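Local coordinates for protein chemotaxis transducer (Pseudomonas aeruginosa, PDB 6GCV) that senses nitrate by direct binding to its PilJ-type ligand-binding domain and so mediates nitrate chemotaxis, at the interface of chains A and B. Sequence-based numbering; all coordinates share one arbitrary frame. Chains: chain A/B, Chemotaxis transducer.

Contact 1: the interface of chains A and B. Residues chain A 32, 35, 116, 119-120, 123; chain B 33, 36.
B:Arg36 reaches over from its own helix into a polar patch of chain A, in a helix-to-helix interface that ties together two copies of the ligand-binding domain. The interface has two-fold symmetry, and the dimer may well be the signalling unit, though the structure alone does not prove it. The arginine side chain runs extended from CG to NE, with CG anti to the backbone N (chi1 161°), and this carries the guanidinium between two helices of the partner. There its rim is held at several points. B:Arg36 NH1 gives a nearly straight hydrogen bond, 2.9 Å long, to A:Gln32 OE1, landing on a lone pair in the plane of the amide; amide and guanidinium planes are turned 70° apart. The hydroxyl A:Thr120 OG1 sits end-on between the two terminal nitrogens and takes a bond from each, 2.9 Å from B:Arg36 NH2 and a longer 3.2 Å from B:Arg36 NH1. B:Arg36 NH2 also donates to A:Ser116 OG at 2.8 Å. With these acceptors lying close to the guanidinium plane, rotation of the group should be well restrained. One face is covered by A:Ser119, whose CB stands 3.6 Å from B:Arg36 CZ, over the centre of the group. The same serine works from the second shell: its OG accepts from A:Gln32 NE2 at 3.1 Å, which probably helps to keep OE1 turned towards the arginine. Beside this, B:Lys33 lies alongside A:Gln32, pointing the same way, and its aliphatic CD meets A:Leu123 CD2 at 3.8 Å, the two side chains crossing at about a right angle. In the fold, helices 18-42 and 112-137 of chain A supply the acceptors, and helix 18-42 of chain B supplies the arginine and lysine.

Contact 2: the interface of chains A and B. Residues chain A 22, 25-26, 28; chain B 25-26, 28, 130.
A:Asn22 OD1 is pinched between the two terminal nitrogens of B:Arg28, which grip this carbonyl oxygen end-on, where helix 18-42 of each chain faces its counterpart in the two-fold interface of the deposited dimer. B:Arg28 NH1 makes the shorter hydrogen bond, 2.9 Å to A:Asn22 OD1, in the carbonyl plane and on a lone pair. B:Arg28 NH2 reaches the same A:Asn22 OD1 at 3.2 Å, but comes in tilted 33° from that plane and bends more at the hydrogen. The side chains cross at about a right angle, while their flat groups are turned only 34° apart, and OD1 lies close to the guanidinium plane. On the asparagine side, CG is anti to the backbone N (chi1 -176°), which sends the amide out towards chain B. Apolar neighbours stand just beyond the bonds: B:Val130 CG1, from helix 112-137, lies 4.1 Å from A:Asn22 OD1, and the methyl CB of A:Ala26 is 4.0 Å from B:Arg28 NH2. A step further out, the arginine is steadied by its own helix. Its side chain bends at chi3, folding the guanidinium back so that NE can donate to the backbone carbonyl of B:Gly25. A:Arg28 makes the same bond to its own A:Gly25, and its NH2 comes to 3.7 Å from the backbone N of B:Ala26. The two guanidinium groups, presumably both positive, approach across the interface without touching, with A:Arg28 NH2 and B:Arg28 NH2 5.5 Å apart.

Contact 1: the interface of chains A and B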
# COMPACT_ATOMS: atom_id res chain seq x y z
N GLN A 32 -4.91 1.97 0.72
CA GLN A 32 -5.24 1.01 1.77
C GLN A 32 -5.07 1.62 3.19
O GLN A 32 -5.89 1.37 4.07
CB GLN A 32 -4.40 -0.25 1.59
CG GLN A 32 -4.59 -0.87 0.22
CD GLN A 32 -6.01 -1.20 -0.05
OE1 GLN A 32 -6.53 -2.13 0.57
NE2 GLN A 32 -6.68 -0.43 -0.92
N ALA A 35 -8.03 3.68 4.05
CA ALA A 35 -9.18 2.87 4.42
C ALA A 35 -9.06 2.39 5.87
O ALA A 35 -10.02 2.42 6.64
CB ALA A 35 -9.32 1.68 3.49
N SER A 116 -15.53 -1.66 0.82
CA SER A 116 -14.44 -2.60 0.61
C SER A 116 -14.24 -2.93 -0.87
O SER A 116 -13.11 -2.97 -1.37
CB SER A 116 -14.71 -3.88 1.39
OG SER A 116 -13.69 -4.81 1.17
N SER A 119 -12.58 -0.01 -2.47
CA SER A 119 -11.16 0.05 -2.12
C SER A 119 -10.34 -0.91 -2.98
O SER A 119 -9.26 -0.56 -3.49
CB SER A 119 -10.98 -0.29 -0.63
OG SER A 119 -9.64 -0.04 -0.21
N THR A 120 -10.86 -2.12 -3.15
CA THR A 120 -10.20 -3.13 -3.96
C THR A 120 -10.15 -2.72 -5.43
O THR A 120 -9.14 -2.94 -6.12
CB THR A 120 -10.88 -4.48 -3.74
OG1 THR A 120 -10.64 -4.85 -2.37
CG2 THR A 120 -10.39 -5.56 -4.74
N LEU A 123 -7.53 0.03 -5.80
CA LEU A 123 -6.22 -0.61 -5.70
C LEU A 123 -5.83 -1.27 -7.03
O LEU A 123 -4.70 -1.10 -7.51
CB LEU A 123 -6.24 -1.63 -4.55
CG LEU A 123 -5.00 -2.48 -4.40
CD1 LEU A 123 -3.76 -1.65 -4.18
CD2 LEU A 123 -5.20 -3.48 -3.29
N LYS B 33 -3.26 -3.16 3.57
CA LYS B 33 -4.44 -3.92 3.16
C LYS B 33 -4.85 -4.89 4.25
O LYS B 33 -6.04 -5.05 4.52
CB LYS B 33 -4.15 -4.64 1.83
CG LYS B 33 -5.35 -5.33 1.23
CD LYS B 33 -5.09 -5.73 -0.22
CE LYS B 33 -6.27 -6.38 -0.88
NZ LYS B 33 -6.28 -7.84 -0.58
N ARG B 36 -6.69 -2.93 6.94
CA ARG B 36 -8.01 -2.62 6.43
C ARG B 36 -8.94 -3.84 6.57
O ARG B 36 -10.06 -3.75 7.07
CB ARG B 36 -7.91 -2.16 4.94
CG ARG B 36 -9.17 -2.22 4.13
CD ARG B 36 -8.87 -2.38 2.66
NE ARG B 36 -10.05 -2.91 2.02
CZ ARG B 36 -10.08 -3.43 0.81
NH1 ARG B 36 -8.99 -3.47 0.05
NH2 ARG B 36 -11.21 -3.90 0.33

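Contact 2: the interface of chains A and B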
# COMPACT_ATOMS: atom_id res chain seq x y z
N ASN A 22 8.26 4.85 -7.84
CA ASN A 22 8.05 4.77 -6.40
C ASN A 22 6.78 5.49 -5.96
O ASN A 22 5.97 4.95 -5.20
CB ASN A 22 9.24 5.31 -5.62
CG ASN A 22 9.09 5.16 -4.14
OD1 ASN A 22 8.74 4.08 -3.66
ND2 ASN A 22 9.28 6.24 -3.39
N GLY A 25 3.71 3.60 -7.22
CA GLY A 25 3.49 2.43 -6.41
C GLY A 25 2.94 2.76 -5.04
O GLY A 25 2.00 2.08 -4.55
N ALA A 26 3.47 3.81 -4.42
CA ALA A 26 3.02 4.19 -3.09
C ALA A 26 1.54 4.59 -3.07
O ALA A 26 0.91 4.48 -2.02
CB ALA A 26 3.90 5.28 -2.50
N ARG A 28 -0.78 2.88 -4.28
CA ARG A 28 -1.43 1.62 -3.94
C ARG A 28 -1.53 1.48 -2.42
O ARG A 28 -2.60 1.23 -1.85
CB ARG A 28 -0.67 0.43 -4.51
CG ARG A 28 -0.50 0.44 -6.03
CD ARG A 28 0.26 -0.78 -6.54
NE ARG A 28 1.63 -0.80 -6.03
CZ ARG A 28 2.59 -1.58 -6.54
NH1 ARG A 28 2.35 -2.33 -7.60
NH2 ARG A 28 3.82 -1.55 -6.03
N GLY B 25 7.92 -2.81 -3.05
CA GLY B 25 6.97 -1.74 -2.80
C GLY B 25 5.61 -2.25 -2.42
O GLY B 25 4.99 -1.71 -1.49
N ALA B 26 5.16 -3.30 -3.10
CA ALA B 26 3.82 -3.85 -2.80
C ALA B 26 3.74 -4.41 -1.38
O ALA B 26 2.64 -4.46 -0.84
CB ALA B 26 3.43 -4.90 -3.83
N ARG B 28 4.65 -2.83 1.17
CA ARG B 28 4.12 -1.67 1.91
C ARG B 28 2.59 -1.70 1.86
O ARG B 28 1.90 -1.56 2.86
CB ARG B 28 4.64 -0.36 1.30
CG ARG B 28 6.15 -0.19 1.29
CD ARG B 28 6.58 1.11 0.66
NE ARG B 28 6.23 1.23 -0.73
CZ ARG B 28 6.74 2.12 -1.58
NH1 ARG B 28 7.67 2.96 -1.18
NH2 ARG B 28 6.33 2.15 -2.83
N VAL B 130 12.56 -0.68 0.79
CA VAL B 130 12.45 -0.24 -0.60
C VAL B 130 13.54 0.80 -0.92
O VAL B 130 14.21 0.72 -1.96
CB VAL B 130 11.05 0.39 -0.90
CG1 VAL B 130 11.03 1.01 -2.28
CG2 VAL B 130 9.98 -0.65 -0.79

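About 14 Å separates the C-alpha centres of contact 1 and contact 2, and both draw on helix 18-42 of each chain. The two helices therefore meet at successive levels, with contact 2 nearer their N-terminal ends and contact 1 further along. Helix 112-137 joins in from chain A at contact 1 and from chain B at contact 2. Each contact has a twin with the chains exchanged, so arginines of both subunits should reach across at both levels. Such repeated ties probably fix the relative placement of the two domains, which could matter for passing on a signal.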